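Local coordinates for protein colicin-B (Escherichia coli, PDB 1RH1) that kills Escherichia coli and close relatives by forming channels in the cytoplasmic membrane, which depolarise it and dissipate cellular energy, at residues 314-317 with 318-322; 462-465 with 466-470. All coordinates share one frame; numbering follows the deposited sequence.

Contact 1 (314-317 with 318-322); sequences QEND and EKTVL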
loop_
_atom_site.group_PDB
_atom_site.type_symbol
_atom_site.label_atom_id
_atom_site.label_comp_id
_atom_site.label_asym_id
_atom_site.label_seq_id
_atom_site.Cartn_x
_atom_site.Cartn_y
_atom_site.Cartn_z
ATOM N N GLN A 314 4.524 11.686 4.776
ATOM C CA GLN A 314 3.943 12.040 6.047
ATOM C C GLN A 314 4.381 11.061 7.117
ATOM O O GLN A 314 4.913 11.475 8.147
ATOM C CB GLN A 314 2.444 12.021 5.903
ATOM C CG GLN A 314 1.578 12.027 7.165
ATOM C CD GLN A 314 0.217 11.367 6.930
ATOM O OE1 GLN A 314 -0.004 10.214 7.318
ATOM N NE2 GLN A 314 -0.725 12.061 6.274
ATOM N N GLU A 315 4.251 9.764 6.847
ATOM C CA GLU A 315 4.562 8.770 7.857
ATOM C C GLU A 315 6.040 8.527 8.035
ATOM O O GLU A 315 6.504 8.190 9.126
ATOM C CB GLU A 315 3.914 7.469 7.505
ATOM C CG GLU A 315 2.419 7.645 7.359
ATOM C CD GLU A 315 1.672 6.436 6.807
ATOM O OE1 GLU A 315 2.256 5.653 6.048
ATOM O OE2 GLU A 315 0.487 6.298 7.135
ATOM N N ASN A 316 6.779 8.702 6.947
ATOM C CA ASN A 316 8.195 8.493 7.030
ATOM C C ASN A 316 8.717 9.628 7.853
ATOM O O ASN A 316 9.201 9.353 8.939
ATOM C CB ASN A 316 8.862 8.527 5.677
ATOM C CG ASN A 316 10.347 8.164 5.759
ATOM O OD1 ASN A 316 10.786 7.284 6.516
ATOM N ND2 ASN A 316 11.149 8.854 4.945
ATOM N N ASP A 317 8.546 10.881 7.418
ATOM C CA ASP A 317 9.002 12.040 8.166
ATOM C C ASP A 317 8.532 12.021 9.616
ATOM O O ASP A 317 9.289 12.433 10.497
ATOM C CB ASP A 317 8.517 13.304 7.458
ATOM C CG ASP A 317 9.156 13.632 6.092
ATOM O OD1 ASP A 317 9.989 12.866 5.583
ATOM O OD2 ASP A 317 8.827 14.682 5.528
ATOM N N GLU A 318 7.349 11.446 9.904
ATOM C CA GLU A 318 6.868 11.340 11.279
ATOM C C GLU A 318 7.762 10.373 12.046
ATOM O O GLU A 318 8.216 10.689 13.144
ATOM C CB GLU A 318 5.397 10.856 11.291
ATOM C CG GLU A 318 4.615 10.972 12.615
ATOM C CD GLU A 318 3.081 11.089 12.473
ATOM O OE1 GLU A 318 2.342 10.579 13.325
ATOM O OE2 GLU A 318 2.606 11.719 11.522
ATOM N N LYS A 319 8.074 9.234 11.422
ATOM C CA LYS A 319 8.935 8.207 11.986
ATOM C C LYS A 319 10.352 8.698 12.290
ATOM O O LYS A 319 10.943 8.308 13.302
ATOM C CB LYS A 319 8.986 7.054 11.004
ATOM C CG LYS A 319 9.849 5.844 11.326
ATOM C CD LYS A 319 9.174 5.013 12.410
ATOM C CE LYS A 319 9.295 3.513 12.075
ATOM N NZ LYS A 319 8.302 2.717 12.794
ATOM N N THR A 320 10.899 9.583 11.438
ATOM C CA THR A 320 12.257 10.047 11.647
ATOM C C THR A 320 12.329 11.073 12.764
ATOM O O THR A 320 13.336 11.087 13.468
ATOM C CB THR A 320 12.891 10.668 10.351
ATOM O OG1 THR A 320 12.480 12.014 10.269
ATOM C CG2 THR A 320 12.482 9.953 9.076
ATOM N N VAL A 321 11.324 11.939 12.966
ATOM C CA VAL A 321 11.421 12.915 14.056
ATOM C C VAL A 321 11.109 12.243 15.380
ATOM O O VAL A 321 11.628 12.628 16.423
ATOM C CB VAL A 321 10.460 14.144 13.860
ATOM C CG1 VAL A 321 10.766 14.653 12.478
ATOM C CG2 VAL A 321 8.979 13.846 13.922
ATOM N N LEU A 322 10.291 11.196 15.351
ATOM C CA LEU A 322 10.036 10.473 16.572
ATOM C C LEU A 322 11.290 9.679 16.940
ATOM O O LEU A 322 11.615 9.676 18.133
ATOM C CB LEU A 322 8.811 9.550 16.380
ATOM C CG LEU A 322 7.401 10.156 16.296
ATOM C CD1 LEU A 322 6.470 9.109 15.733
ATOM C CD2 LEU A 322 6.902 10.614 17.653
#
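D317 O is the polar hub of this helical stretch and takes two donors from the residues that follow it. The backbone N of V321 reaches it at 3.2 Å, and the hydroxyl OG1 of T320 gives a second bond to the same D317 O, also 3.2 Å long. Both donors come from the same face of the carbonyl plane. The torsion of T320 explains the second bond: OG1 sits between the backbone N and the carbonyl carbon (chi1 84°), which turns it back toward the carbonyl three residues earlier, while CG2, anti to the carbonyl carbon, rests 3.3 Å from N316 O. The other main-chain bonds of the ladder join E318 N to Q314 O, K319 N to E315 O, and T320 N to N316 O, the last at 3.0 Å.

Packing is slight by comparison. The methyl CG2 of T320 comes within 4.1 Å of N316 OD1, the two side chains crossing obliquely, and V321 leans its CG1 against D317 O at 3.3 Å. E318 runs out as an extended chain with its CB close to Q314 O, and the same side chain also touches Q359 and A458. D317 OD2 has a long, weak ion pair with K416.

One side of the helix here is thus polar and exposed or partly exposed, whereas V321 and L322 are buried, L322 against A458 and S462. This is a stretch of amphipathic alpha-helix, with a threonine hydroxyl reinforcing the main-chain ladder, in the long helix 291-340 that leads from the beta-rich part of the toxin into its helical pore-forming domain.

Contact 2 (462-465 with 466-470); sequences SLFS and LTLGS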
loop_
_atom_site.group_PDB
_atom_site.type_symbol
_atom_site.label_atom_id
_atom_site.label_comp_id
_atom_site.label_asym_id
_atom_site.label_seq_id
_atom_site.Cartn_x
_atom_site.Cartn_y
_atom_site.Cartn_z
ATOM N N SER A 462 7.476 15.853 19.064
ATOM C CA SER A 462 8.882 15.834 18.738
ATOM C C SER A 462 9.509 17.198 18.831
ATOM O O SER A 462 10.353 17.364 19.698
ATOM C CB SER A 462 9.056 15.292 17.373
ATOM O OG SER A 462 8.758 13.919 17.527
ATOM N N LEU A 463 9.106 18.196 18.037
ATOM C CA LEU A 463 9.581 19.575 18.124
ATOM C C LEU A 463 9.654 20.108 19.541
ATOM O O LEU A 463 10.656 20.699 19.899
ATOM C CB LEU A 463 8.652 20.422 17.300
ATOM C CG LEU A 463 8.783 21.907 17.174
ATOM C CD1 LEU A 463 10.100 22.318 16.577
ATOM C CD2 LEU A 463 7.685 22.360 16.247
ATOM N N PHE A 464 8.666 19.854 20.384
ATOM C CA PHE A 464 8.683 20.327 21.742
ATOM C C PHE A 464 9.729 19.629 22.564
ATOM O O PHE A 464 10.466 20.255 23.330
ATOM C CB PHE A 464 7.351 20.087 22.361
ATOM C CG PHE A 464 7.251 20.609 23.777
ATOM C CD1 PHE A 464 7.266 21.979 24.014
ATOM C CD2 PHE A 464 7.133 19.714 24.829
ATOM C CE1 PHE A 464 7.161 22.439 25.318
ATOM C CE2 PHE A 464 7.028 20.189 26.133
ATOM C CZ PHE A 464 7.042 21.552 26.376
ATOM N N SER A 465 9.742 18.305 22.423
ATOM C CA SER A 465 10.696 17.483 23.147
ATOM C C SER A 465 12.104 17.704 22.637
ATOM O O SER A 465 12.996 17.864 23.453
ATOM C CB SER A 465 10.341 16.027 23.005
ATOM O OG SER A 465 9.033 15.807 23.503
ATOM N N LEU A 466 12.326 17.748 21.322
ATOM C CA LEU A 466 13.601 18.073 20.733
ATOM C C LEU A 466 14.078 19.451 21.144
ATOM O O LEU A 466 15.192 19.540 21.644
ATOM C CB LEU A 466 13.528 18.066 19.252
ATOM C CG LEU A 466 13.514 16.744 18.572
ATOM C CD1 LEU A 466 13.431 16.980 17.084
ATOM C CD2 LEU A 466 14.788 15.985 18.857
ATOM N N THR A 467 13.297 20.535 20.991
ATOM C CA THR A 467 13.708 21.877 21.404
ATOM C C THR A 467 14.100 21.887 22.876
ATOM O O THR A 467 15.133 22.480 23.190
ATOM C CB THR A 467 12.571 22.915 21.196
ATOM O OG1 THR A 467 12.215 22.901 19.821
ATOM C CG2 THR A 467 12.996 24.322 21.572
ATOM N N LEU A 468 13.347 21.225 23.779
ATOM C CA LEU A 468 13.714 21.220 25.187
ATOM C C LEU A 468 14.950 20.391 25.527
ATOM O O LEU A 468 15.841 20.854 26.238
ATOM C CB LEU A 468 12.563 20.705 26.042
ATOM C CG LEU A 468 11.256 21.440 26.105
ATOM C CD1 LEU A 468 10.534 21.019 27.365
ATOM C CD2 LEU A 468 11.473 22.928 26.172
ATOM N N GLY A 469 15.027 19.164 25.002
ATOM C CA GLY A 469 16.088 18.212 25.275
ATOM C C GLY A 469 17.394 18.631 24.655
ATOM O O GLY A 469 18.386 18.783 25.358
ATOM N N SER A 470 17.401 18.861 23.343
ATOM C CA SER A 470 18.621 19.271 22.674
ATOM C C SER A 470 19.090 20.686 23.000
ATOM O O SER A 470 20.132 21.145 22.546
ATOM C CB SER A 470 18.434 19.090 21.164
ATOM O OG SER A 470 17.471 19.965 20.632
#
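F464 and L468, one helical turn apart, cross at a slant so that the leucine lies over one face of the ring. L468 CD1 is 4.1 Å from the centroid of the F464 ring and 29° off its normal, a CH-pi contact. The same methyl is 3.7 Å from F464 CZ, the far end of the ring. The phenyl gets there because its CG is anti to the backbone N (chi1 -177°), which carries the ring forward along the helix to L468. I427, from helix 420-435, touches both of them.

L463 and T467 make the second pair, lying side by side and pointing the same way, with L463 CD1 3.9 Å from T467 OG1. The partner of the T467 hydroxyl is the backbone of L463, not its side chain: OG1 donates to L463 O at 2.7 Å, and the backbone N of T467 reaches that L463 O at 2.9 Å from the opposite face of its plane. L466 bends over the preceding turn, its CG 3.4 Å from S462 O. S465 and S470 follow the same economy as T467, the hydroxyl of S465 bonding to L461 O and that of S470 to L466 O.

The chemistry suits apolar surroundings: the hydroxyls of S465, T467 and S470 bond to carbonyls one turn earlier, while leucines and phenylalanine face outward. Such self-satisfaction is consistent with the membrane-spanning role predicted for this segment, here largely buried among helices of the water-soluble form.

From the N terminus, the chain passes through the beta-rich region before entering helix 291-340, where contact 1 lies along one continuous helical stretch. Some 140 residues later, contact 2 does the same in helix 457-472. Neither closes a loop; they stand in series, neither nested nor crossing, with centres about 15 Å apart. What joins them is the packing of the two helices: S462 OG lies 3.3 Å from V321 O in a weak hydrogen bond, and L322 CD2 is 3.8 Å from S462 OG. The buried side of the long connecting helix is thereby set against the predicted membrane-spanning helix within the pore-forming domain.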